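Local coordinates for UPF0141 protein yjdB (Campylobacter jejuni subsp. jejuni HB93-13, PDB 4TN0) that probably transfers phosphoethanolamine to its acceptors in the periplasm, as a zinc-bound, alkaline phosphatase-like domain required for polymyxin resistance and motility, at residues 53-62 / 268-278; 99-110 / 143-154. All coordinates share one frame; numbering follows the deposited sequence.

Contact 1: 53-62 / 268-278; sequences VFFDNFSSCG and AKEHKGLKLSQ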
loop_
_atom_site.group_PDB
_atom_site.type_symbol
_atom_site.label_atom_id
_atom_site.label_comp_id
_atom_site.label_asym_id
_atom_site.label_seq_id
_atom_site.Cartn_x
_atom_site.Cartn_y
_atom_site.Cartn_z
ATOM N N VAL A 53 -4.956 2.094 12.424
ATOM C CA VAL A 53 -5.830 0.927 12.298
ATOM C C VAL A 53 -5.170 -0.121 11.402
ATOM O O VAL A 53 -4.706 0.201 10.303
ATOM C CB VAL A 53 -7.218 1.296 11.717
ATOM C CG1 VAL A 53 -8.056 0.056 11.504
ATOM C CG2 VAL A 53 -7.944 2.255 12.634
ATOM N N PHE A 54 -5.132 -1.367 11.876
ATOM C CA PHE A 54 -4.508 -2.460 11.138
ATOM C C PHE A 54 -5.495 -3.550 10.741
ATOM O O PHE A 54 -6.086 -4.215 11.597
ATOM C CB PHE A 54 -3.369 -3.069 11.962
ATOM C CG PHE A 54 -2.729 -4.275 11.325
ATOM C CD1 PHE A 54 -1.787 -4.134 10.318
ATOM C CD2 PHE A 54 -3.067 -5.546 11.737
ATOM C CE1 PHE A 54 -1.188 -5.248 9.740
ATOM C CE2 PHE A 54 -2.480 -6.661 11.156
ATOM C CZ PHE A 54 -1.541 -6.509 10.156
ATOM N N PHE A 55 -5.621 -3.758 9.436
ATOM C CA PHE A 55 -6.470 -4.801 8.891
ATOM C C PHE A 55 -5.772 -6.160 8.969
ATOM O O PHE A 55 -4.791 -6.418 8.265
ATOM C CB PHE A 55 -6.826 -4.455 7.454
ATOM C CG PHE A 55 -7.660 -3.220 7.334
ATOM C CD1 PHE A 55 -7.081 -1.968 7.448
ATOM C CD2 PHE A 55 -9.028 -3.306 7.129
ATOM C CE1 PHE A 55 -7.849 -0.825 7.352
ATOM C CE2 PHE A 55 -9.793 -2.165 7.031
ATOM C CZ PHE A 55 -9.203 -0.930 7.140
ATOM N N ASP A 56 -6.281 -7.042 9.817
ATOM C CA ASP A 56 -5.548 -8.270 10.085
ATOM C C ASP A 56 -5.981 -9.422 9.197
ATOM O O ASP A 56 -5.465 -10.518 9.324
ATOM C CB ASP A 56 -5.684 -8.659 11.560
ATOM C CG ASP A 56 -7.107 -8.569 12.057
ATOM O OD1 ASP A 56 -7.932 -9.421 11.652
ATOM O OD2 ASP A 56 -7.397 -7.630 12.841
ATOM N N ASN A 57 -6.902 -9.163 8.280
ATOM C CA ASN A 57 -7.423 -10.206 7.403
ATOM C C ASN A 57 -7.523 -9.739 5.946
ATOM O O ASN A 57 -8.509 -9.966 5.267
ATOM C CB ASN A 57 -8.786 -10.666 7.923
ATOM C CG ASN A 57 -9.223 -11.998 7.331
ATOM O OD1 ASN A 57 -8.403 -12.771 6.825
ATOM N ND2 ASN A 57 -10.522 -12.272 7.389
ATOM N N PHE A 58 -6.453 -9.114 5.478
ATOM C CA PHE A 58 -6.395 -8.431 4.198
ATOM C C PHE A 58 -5.562 -9.252 3.218
ATOM O O PHE A 58 -4.438 -9.654 3.543
ATOM C CB PHE A 58 -5.773 -7.051 4.407
ATOM C CG PHE A 58 -6.225 -6.012 3.435
ATOM C CD1 PHE A 58 -5.531 -5.793 2.262
ATOM C CD2 PHE A 58 -7.321 -5.215 3.718
ATOM C CE1 PHE A 58 -5.939 -4.812 1.376
ATOM C CE2 PHE A 58 -7.731 -4.233 2.835
ATOM C CZ PHE A 58 -7.048 -4.034 1.665
ATOM N N SER A 59 -6.097 -9.487 2.022
ATOM C CA SER A 59 -5.432 -10.322 1.018
ATOM C C SER A 59 -5.069 -9.578 -0.252
ATOM O O SER A 59 -5.663 -8.556 -0.564
ATOM C CB SER A 59 -6.317 -11.509 0.647
ATOM O OG SER A 59 -6.136 -12.569 1.568
ATOM N N SER A 60 -4.129 -10.130 -1.012
ATOM C CA SER A 60 -3.689 -9.485 -2.238
ATOM C C SER A 60 -4.339 -10.148 -3.424
ATOM O O SER A 60 -4.865 -11.255 -3.338
ATOM C CB SER A 60 -2.165 -9.549 -2.406
ATOM O OG SER A 60 -1.741 -10.893 -2.549
ATOM N N CYS A 61 -4.242 -9.464 -4.549
ATOM C CA CYS A 61 -4.882 -9.897 -5.768
ATOM C C CYS A 61 -4.031 -10.954 -6.477
ATOM O O CYS A 61 -4.555 -11.850 -7.128
ATOM C CB CYS A 61 -5.134 -8.669 -6.659
ATOM S SG CYS A 61 -5.975 -9.039 -8.179
ATOM N N GLY A 62 -2.713 -10.862 -6.311
ATOM C CA GLY A 62 -1.781 -11.784 -6.934
ATOM C C GLY A 62 -0.560 -11.999 -6.051
ATOM O O GLY A 62 -0.511 -11.522 -4.916
ATOM N N ALA A 268 -12.863 2.752 10.108
ATOM C CA ALA A 268 -11.762 1.847 9.820
ATOM C C ALA A 268 -11.594 0.803 10.931
ATOM O O ALA A 268 -11.448 -0.397 10.659
ATOM C CB ALA A 268 -10.485 2.637 9.616
ATOM N N LYS A 269 -11.631 1.268 12.179
ATOM C CA LYS A 269 -11.435 0.403 13.342
ATOM C C LYS A 269 -12.511 -0.669 13.422
ATOM O O LYS A 269 -12.256 -1.786 13.881
ATOM C CB LYS A 269 -11.429 1.227 14.641
ATOM C CG LYS A 269 -11.207 0.393 15.908
ATOM C CD LYS A 269 -11.001 1.243 17.175
ATOM C CE LYS A 269 -12.261 1.274 18.057
ATOM N NZ LYS A 269 -12.200 0.334 19.235
ATOM N N GLU A 270 -13.711 -0.327 12.961
ATOM C CA GLU A 270 -14.844 -1.242 13.010
ATOM C C GLU A 270 -14.750 -2.341 11.958
ATOM O O GLU A 270 -15.302 -3.427 12.135
ATOM C CB GLU A 270 -16.160 -0.471 12.837
ATOM C CG GLU A 270 -16.513 0.433 14.002
ATOM C CD GLU A 270 -17.791 1.235 13.776
ATOM O OE1 GLU A 270 -18.685 1.176 14.645
ATOM O OE2 GLU A 270 -17.897 1.937 12.741
ATOM N N HIS A 271 -14.035 -2.065 10.873
ATOM C CA HIS A 271 -13.932 -3.017 9.772
ATOM C C HIS A 271 -12.681 -3.912 9.807
ATOM O O HIS A 271 -12.621 -4.926 9.100
ATOM C CB HIS A 271 -13.931 -2.266 8.443
ATOM C CG HIS A 271 -15.194 -1.525 8.156
ATOM N ND1 HIS A 271 -15.263 -0.147 8.158
ATOM C CD2 HIS A 271 -16.435 -1.965 7.836
ATOM C CE1 HIS A 271 -16.494 0.228 7.861
ATOM N NE2 HIS A 271 -17.225 -0.856 7.660
ATOM N N LYS A 272 -11.722 -3.568 10.664
ATOM C CA LYS A 272 -10.366 -4.111 10.552
ATOM C C LYS A 272 -10.271 -5.645 10.536
ATOM O O LYS A 272 -9.359 -6.191 9.911
ATOM C CB LYS A 272 -9.473 -3.545 11.678
ATOM C CG LYS A 272 -9.807 -4.033 13.079
ATOM C CD LYS A 272 -8.876 -3.434 14.129
ATOM C CE LYS A 272 -8.975 -4.197 15.453
ATOM N NZ LYS A 272 -7.787 -3.976 16.331
ATOM N N GLY A 273 -11.214 -6.343 11.163
ATOM C CA GLY A 273 -11.124 -7.791 11.248
ATOM C C GLY A 273 -11.848 -8.543 10.145
ATOM O O GLY A 273 -11.866 -9.782 10.122
ATOM N N LEU A 274 -12.453 -7.798 9.227
ATOM C CA LEU A 274 -13.237 -8.381 8.131
ATOM C C LEU A 274 -12.366 -8.915 7.006
ATOM O O LEU A 274 -11.343 -8.309 6.679
ATOM C CB LEU A 274 -14.201 -7.337 7.554
ATOM C CG LEU A 274 -15.354 -6.798 8.403
ATOM C CD1 LEU A 274 -15.760 -5.447 7.864
ATOM C CD2 LEU A 274 -16.532 -7.748 8.383
ATOM N N LYS A 275 -12.785 -10.020 6.388
ATOM C CA LYS A 275 -12.088 -10.555 5.218
ATOM C C LYS A 275 -12.168 -9.563 4.043
ATOM O O LYS A 275 -13.145 -9.534 3.279
ATOM C CB LYS A 275 -12.655 -11.925 4.834
ATOM C CG LYS A 275 -12.040 -12.576 3.593
ATOM C CD LYS A 275 -12.571 -14.000 3.399
ATOM C CE LYS A 275 -11.802 -14.789 2.336
ATOM N NZ LYS A 275 -12.447 -14.741 0.982
ATOM N N LEU A 276 -11.124 -8.752 3.914
ATOM C CA LEU A 276 -11.031 -7.760 2.853
ATOM C C LEU A 276 -9.816 -8.071 1.986
ATOM O O LEU A 276 -9.160 -9.088 2.195
ATOM C CB LEU A 276 -10.953 -6.360 3.449
ATOM C CG LEU A 276 -12.144 -6.046 4.344
ATOM C CD1 LEU A 276 -11.775 -5.033 5.410
ATOM C CD2 LEU A 276 -13.266 -5.512 3.469
ATOM N N SER A 277 -9.530 -7.205 1.014
ATOM C CA SER A 277 -8.495 -7.484 0.028
ATOM C C SER A 277 -8.214 -6.300 -0.885
ATOM O O SER A 277 -8.811 -5.259 -0.754
ATOM C CB SER A 277 -8.898 -8.683 -0.824
ATOM O OG SER A 277 -9.957 -8.327 -1.690
ATOM N N GLN A 278 -7.290 -6.474 -1.817
ATOM C CA GLN A 278 -6.996 -5.434 -2.788
ATOM C C GLN A 278 -8.211 -5.134 -3.668
ATOM O O GLN A 278 -8.312 -4.047 -4.256
ATOM C CB GLN A 278 -5.788 -5.832 -3.642
ATOM C CG GLN A 278 -4.464 -5.433 -2.978
ATOM C CD GLN A 278 -3.256 -6.213 -3.476
ATOM O OE1 GLN A 278 -3.332 -6.962 -4.450
ATOM N NE2 GLN A 278 -2.130 -6.059 -2.780
#
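Gln278 and Cys61 meet at one end of the contact, where the amide oxygen OE1 of Gln278 takes the backbone N-H of Cys61 at 2.7 Å. The N-H points well (160° at the hydrogen) but arrives from above the amide's carbonyl plane, 51° out of it. The other end of the same amide is also held, since Gln278 NE2 donates to the backbone O of Asp226, a zinc ligand; with both ends engaged, the amide's rotation is fixed. Beside it two parallel strands run in register, Phe58 with Leu276 and Ser59 with Ser277. Their ladder passes from Leu276 N to Asn57 O, from Ser59 N to Leu276 O and from Gln278 N to Ser59 O, the last pair 2.9 Å apart. The Phe58 ring lies back over the partner strand, with Ser277 N 3.9 Å above the ring centre, while Phe58 CD2 touches Leu276 CB at 3.8 Å. Farther along, Leu276 CD1 meets the edge of the Phe55 ring, 3.7 Å from Phe55 CD2. Val53, also buried, packs its methyls on Ala268 of helix 264-271, with CG2 4.0 Å from Ala268 CB.

Against these buried groups stand the exposed Lys272-Gly273 turn and the partly exposed corner at Asp56 and Asn57. A single backbone bond, Asp56 N to Lys272 O at 3.2 Å, ties the corner to the type I turn from His271 to Leu274. The extended Lys272 chain runs past Phe54 O, and its NZ stays 5.1 Å from Asp56 OD2, too far for a salt bridge, though the opposite charges may attract weakly. Strand 276-277 forms an outermost strand of the large mixed sheet of the alkaline phosphatase-like fold, and the Gln278 side chain just after it lies about 9 Å from the zinc ion.

Contact 2: 99-110 / 143-154; sequences VDAAWFDNNSGG and LSDQNIIVLHLQ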
loop_
_atom_site.group_PDB
_atom_site.type_symbol
_atom_site.label_atom_id
_atom_site.label_comp_id
_atom_site.label_asym_id
_atom_site.label_seq_id
_atom_site.Cartn_x
_atom_site.Cartn_y
_atom_site.Cartn_z
ATOM N N VAL A 99 -9.791 15.591 -9.385
ATOM C CA VAL A 99 -8.940 15.415 -8.203
ATOM C C VAL A 99 -7.464 15.655 -8.535
ATOM O O VAL A 99 -6.990 15.259 -9.597
ATOM C CB VAL A 99 -9.115 14.018 -7.609
ATOM C CG1 VAL A 99 -8.391 13.902 -6.280
ATOM C CG2 VAL A 99 -10.594 13.717 -7.449
ATOM N N ASP A 100 -6.747 16.334 -7.642
ATOM C CA ASP A 100 -5.296 16.518 -7.802
ATOM C C ASP A 100 -4.554 15.197 -7.491
ATOM O O ASP A 100 -4.594 14.693 -6.359
ATOM C CB ASP A 100 -4.796 17.654 -6.904
ATOM C CG ASP A 100 -3.340 18.041 -7.180
ATOM O OD1 ASP A 100 -2.557 17.227 -7.730
ATOM O OD2 ASP A 100 -2.977 19.181 -6.832
ATOM N N ALA A 101 -3.921 14.627 -8.514
ATOM C CA ALA A 101 -3.254 13.332 -8.391
ATOM C C ALA A 101 -1.755 13.416 -8.618
ATOM O O ALA A 101 -1.306 13.902 -9.654
ATOM C CB ALA A 101 -3.871 12.338 -9.372
ATOM N N ALA A 102 -0.985 12.945 -7.644
ATOM C CA ALA A 102 0.476 12.824 -7.779
ATOM C C ALA A 102 0.930 11.378 -7.508
ATOM O O ALA A 102 0.409 10.713 -6.591
ATOM C CB ALA A 102 1.190 13.799 -6.852
ATOM N N TRP A 103 1.849 10.880 -8.339
ATOM C CA TRP A 103 2.415 9.537 -8.170
ATOM C C TRP A 103 3.958 9.584 -8.093
ATOM O O TRP A 103 4.631 9.892 -9.077
ATOM C CB TRP A 103 1.947 8.622 -9.315
ATOM C CG TRP A 103 2.355 7.160 -9.182
ATOM C CD1 TRP A 103 3.611 6.653 -9.319
ATOM C CD2 TRP A 103 1.499 6.036 -8.917
ATOM N NE1 TRP A 103 3.602 5.296 -9.135
ATOM C CE2 TRP A 103 2.313 4.889 -8.892
ATOM C CE3 TRP A 103 0.132 5.891 -8.689
ATOM C CZ2 TRP A 103 1.802 3.606 -8.647
ATOM C CZ3 TRP A 103 -0.377 4.628 -8.443
ATOM C CH2 TRP A 103 0.459 3.495 -8.429
ATOM N N PHE A 104 4.514 9.281 -6.920
ATOM C CA PHE A 104 5.970 9.259 -6.750
ATOM C C PHE A 104 6.485 7.812 -6.549
ATOM O O PHE A 104 6.130 7.142 -5.569
ATOM C CB PHE A 104 6.387 10.143 -5.571
ATOM C CG PHE A 104 5.929 11.566 -5.687
ATOM C CD1 PHE A 104 6.037 12.249 -6.888
ATOM C CD2 PHE A 104 5.372 12.222 -4.596
ATOM C CE1 PHE A 104 5.605 13.563 -7.000
ATOM C CE2 PHE A 104 4.936 13.542 -4.705
ATOM C CZ PHE A 104 5.054 14.207 -5.910
ATOM N N ASP A 105 7.330 7.344 -7.468
ATOM C CA ASP A 105 7.688 5.926 -7.530
ATOM C C ASP A 105 9.168 5.669 -7.279
ATOM O O ASP A 105 10.026 6.122 -8.040
ATOM C CB ASP A 105 7.291 5.364 -8.896
ATOM C CG ASP A 105 7.066 3.862 -8.871
ATOM O OD1 ASP A 105 7.997 3.132 -8.499
ATOM O OD2 ASP A 105 5.931 3.417 -9.171
ATOM N N ASN A 106 9.457 4.919 -6.217
ATOM C CA ASN A 106 10.821 4.512 -5.884
ATOM C C ASN A 106 11.045 3.007 -6.133
ATOM O O ASN A 106 12.098 2.447 -5.820
ATOM C CB ASN A 106 11.133 4.852 -4.428
ATOM C CG ASN A 106 12.622 4.744 -4.113
ATOM O OD1 ASN A 106 13.454 5.141 -4.922
ATOM N ND2 ASN A 106 12.958 4.233 -2.927
ATOM N N ASN A 107 10.029 2.356 -6.688
ATOM C CA ASN A 107 10.075 0.919 -6.890
ATOM C C ASN A 107 10.845 0.523 -8.147
ATOM O O ASN A 107 10.597 1.060 -9.222
ATOM C CB ASN A 107 8.652 0.374 -6.927
ATOM C CG ASN A 107 8.609 -1.118 -6.811
ATOM O OD1 ASN A 107 8.773 -1.830 -7.791
ATOM N ND2 ASN A 107 8.430 -1.604 -5.592
ATOM N N SER A 108 11.756 -0.441 -8.017
ATOM C CA SER A 108 12.608 -0.834 -9.140
ATOM C C SER A 108 11.823 -1.328 -10.347
ATOM O O SER A 108 12.350 -1.369 -11.453
ATOM C CB SER A 108 13.607 -1.916 -8.712
ATOM O OG SER A 108 12.979 -3.119 -8.303
ATOM N N GLY A 109 10.564 -1.696 -10.137
ATOM C CA GLY A 109 9.732 -2.194 -11.213
ATOM C C GLY A 109 8.831 -1.188 -11.885
ATOM O O GLY A 109 8.198 -1.501 -12.888
ATOM N N GLY A 110 8.780 0.028 -11.355
ATOM C CA GLY A 110 7.904 1.042 -11.909
ATOM C C GLY A 110 6.456 0.946 -11.452
ATOM O O GLY A 110 6.145 0.232 -10.499
ATOM N N LEU A 143 -0.611 22.123 -3.017
ATOM C CA LEU A 143 -1.840 21.340 -2.929
ATOM C C LEU A 143 -3.030 22.067 -3.573
ATOM O O LEU A 143 -2.995 23.279 -3.769
ATOM C CB LEU A 143 -2.168 21.020 -1.467
ATOM C CG LEU A 143 -1.286 20.058 -0.676
ATOM C CD1 LEU A 143 -1.962 19.709 0.647
ATOM C CD2 LEU A 143 -0.965 18.788 -1.473
ATOM N N SER A 144 -4.070 21.307 -3.912
ATOM C CA SER A 144 -5.370 21.847 -4.311
ATOM C C SER A 144 -6.384 21.560 -3.213
ATOM O O SER A 144 -6.002 21.323 -2.061
ATOM C CB SER A 144 -5.842 21.258 -5.641
ATOM O OG SER A 144 -4.867 21.429 -6.654
ATOM N N ASP A 145 -7.669 21.558 -3.559
ATOM C CA ASP A 145 -8.701 21.397 -2.541
ATOM C C ASP A 145 -8.890 19.921 -2.217
ATOM O O ASP A 145 -9.150 19.563 -1.065
ATOM C CB ASP A 145 -10.041 22.019 -2.992
ATOM C CG ASP A 145 -9.945 23.519 -3.304
ATOM O OD1 ASP A 145 -8.845 24.033 -3.617
ATOM O OD2 ASP A 145 -11.000 24.186 -3.254
ATOM N N GLN A 146 -8.735 19.074 -3.235
ATOM C CA GLN A 146 -8.743 17.611 -3.081
ATOM C C GLN A 146 -7.524 16.979 -3.766
ATOM O O GLN A 146 -7.293 17.178 -4.968
ATOM C CB GLN A 146 -10.035 17.014 -3.641
ATOM C CG GLN A 146 -11.186 16.946 -2.650
ATOM C CD GLN A 146 -12.123 18.134 -2.739
ATOM O OE1 GLN A 146 -12.215 18.812 -3.771
ATOM N NE2 GLN A 146 -12.842 18.384 -1.654
ATOM N N ASN A 147 -6.744 16.226 -2.993
ATOM C CA ASN A 147 -5.487 15.658 -3.492
ATOM C C ASN A 147 -5.307 14.190 -3.157
ATOM O O ASN A 147 -5.531 13.784 -2.010
ATOM C CB ASN A 147 -4.288 16.410 -2.907
ATOM C CG ASN A 147 -4.425 17.912 -3.004
ATOM O OD1 ASN A 147 -3.924 18.540 -3.943
ATOM N ND2 ASN A 147 -5.110 18.499 -2.029
ATOM N N ILE A 148 -4.866 13.393 -4.129
ATOM C CA ILE A 148 -4.328 12.075 -3.787
ATOM C C ILE A 148 -2.879 12.034 -4.208
ATOM O O ILE A 148 -2.526 12.353 -5.351
ATOM C CB ILE A 148 -5.108 10.881 -4.422
ATOM C CG1 ILE A 148 -4.547 9.555 -3.893
ATOM C CG2 ILE A 148 -5.098 10.941 -5.949
ATOM C CD1 ILE A 148 -5.324 8.318 -4.316
ATOM N N ILE A 149 -2.044 11.651 -3.249
ATOM C CA ILE A 149 -0.628 11.438 -3.470
ATOM C C ILE A 149 -0.282 9.969 -3.282
ATOM O O ILE A 149 -0.513 9.386 -2.210
ATOM C CB ILE A 149 0.215 12.302 -2.511
ATOM C CG1 ILE A 149 -0.241 13.773 -2.614
ATOM C CG2 ILE A 149 1.710 12.124 -2.815
ATOM C CD1 ILE A 149 0.532 14.752 -1.748
ATOM N N VAL A 150 0.243 9.353 -4.336
ATOM C CA VAL A 150 0.670 7.960 -4.239
ATOM C C VAL A 150 2.181 7.872 -4.020
ATOM O O VAL A 150 2.975 8.492 -4.741
ATOM C CB VAL A 150 0.293 7.146 -5.486
ATOM C CG1 VAL A 150 0.759 5.702 -5.315
ATOM C CG2 VAL A 150 -1.221 7.190 -5.734
ATOM N N LEU A 151 2.568 7.149 -2.975
ATOM C CA LEU A 151 3.965 6.821 -2.786
ATOM C C LEU A 151 4.127 5.308 -2.979
ATOM O O LEU A 151 3.538 4.515 -2.227
ATOM C CB LEU A 151 4.450 7.257 -1.404
ATOM C CG LEU A 151 4.185 8.727 -1.053
ATOM C CD1 LEU A 151 4.650 9.050 0.369
ATOM C CD2 LEU A 151 4.793 9.670 -2.074
ATOM N N HIS A 152 4.925 4.928 -3.980
ATOM C CA HIS A 152 5.191 3.524 -4.311
ATOM C C HIS A 152 6.583 3.143 -3.782
ATOM O O HIS A 152 7.609 3.607 -4.299
ATOM C CB HIS A 152 5.107 3.294 -5.829
ATOM C CG HIS A 152 5.163 1.849 -6.245
ATOM N ND1 HIS A 152 5.426 1.459 -7.543
ATOM C CD2 HIS A 152 4.980 0.704 -5.544
ATOM C CE1 HIS A 152 5.428 0.144 -7.618
ATOM N NE2 HIS A 152 5.155 -0.340 -6.421
ATOM N N LEU A 153 6.596 2.307 -2.745
ATOM C CA LEU A 153 7.818 1.902 -2.062
ATOM C C LEU A 153 8.614 0.801 -2.759
ATOM O O LEU A 153 8.061 -0.032 -3.474
ATOM C CB LEU A 153 7.481 1.417 -0.655
ATOM C CG LEU A 153 6.639 2.340 0.221
ATOM C CD1 LEU A 153 6.478 1.710 1.605
ATOM C CD2 LEU A 153 7.273 3.721 0.303
ATOM N N GLN A 154 9.923 0.806 -2.540
ATOM C CA GLN A 154 10.751 -0.366 -2.784
ATOM C C GLN A 154 10.521 -1.340 -1.610
ATOM O O GLN A 154 10.608 -2.574 -1.768
ATOM C CB GLN A 154 12.229 0.028 -2.913
ATOM C CG GLN A 154 13.197 -1.075 -3.354
ATOM C CD GLN A 154 13.088 -1.484 -4.830
ATOM O OE1 GLN A 154 12.047 -1.352 -5.470
ATOM N NE2 GLN A 154 14.182 -2.008 -5.362
#
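His152 and Asp105 both carry CG anti to the backbone N (chi1 -171° and -156°), which lays their side chains alongside each other on the sheet face they share with Trp103 and Val150. There His152 ND1 donates to Asp105 OD2 at 2.6 Å, with the oxygen in the imidazole plane and the donor on the syn side of the carboxylate, tilted out of its plane. Trp103 NE1 grips the same oxygen from the anti side at 3.0 Å, nearly straight. Asp105 OD1 is engaged too, accepting the N-H of Asn107 in an Asx turn, so both carboxylate oxygens are anchored. Asn107 stacks its amide against the imidazole, the planes 3° apart, with CB 3.5 Å from the His152 ring centroid. Its ND2 donates in plane to Leu153 O at 2.7 Å and also to Glu26, a zinc ligand.

Behind this cluster, strands 100-105 and 146-152 run nearly parallel, their backbone bonds unbroken from Asp100 to Asn106. Val150 CG1 sits over one face of the Trp103 six-membered ring, 3.5 Å from its centroid, a CH-pi contact. On the other side of the sheet Leu151 CD2 meets the Phe104 ring edge, 3.6 Å from Phe104 CD2. At the far end Ser144 OG donates to Asp100 OD2, which also forms a salt bridge with Lys139, while past Asn107 the bent Gln154 side chain places OE1 2.7 Å from Ser108 N.

Chemically, the histidine-carboxylate bond fixes the imidazole's orientation, while Asn107, stacked alongside, is held by its ND2 bonds and by OD1 accepting from Gly109 N. Because Asn107 ND2 bonds Glu26, and its side chain is about 6 Å from the zinc ion, the network is consistent with a second shell that helps position this ligand.

Overall arrangement
Both contacts belong to the same eight-stranded mixed sheet, towards its two ends: contact 2 pairs 100-105 with 146-152, next to outermost strand 120-123, whereas contact 1 pairs 53-59 with the other outermost strand, 276-277. Between them lie strands 18-24, 218-224 and 252-259. The centres are 22 Å apart on opposite sides of the chain's centre, and the nearest atoms remain about 10 Å apart. Along the chain, contact 2 is nested within the loop closed by contact 1, which joins segments 206 residues apart. Each approaches the zinc through a different ligand, Asp226 for contact 1 and Glu26 for contact 2, consistent with both flanks of the sheet contributing to the surroundings of one metal site.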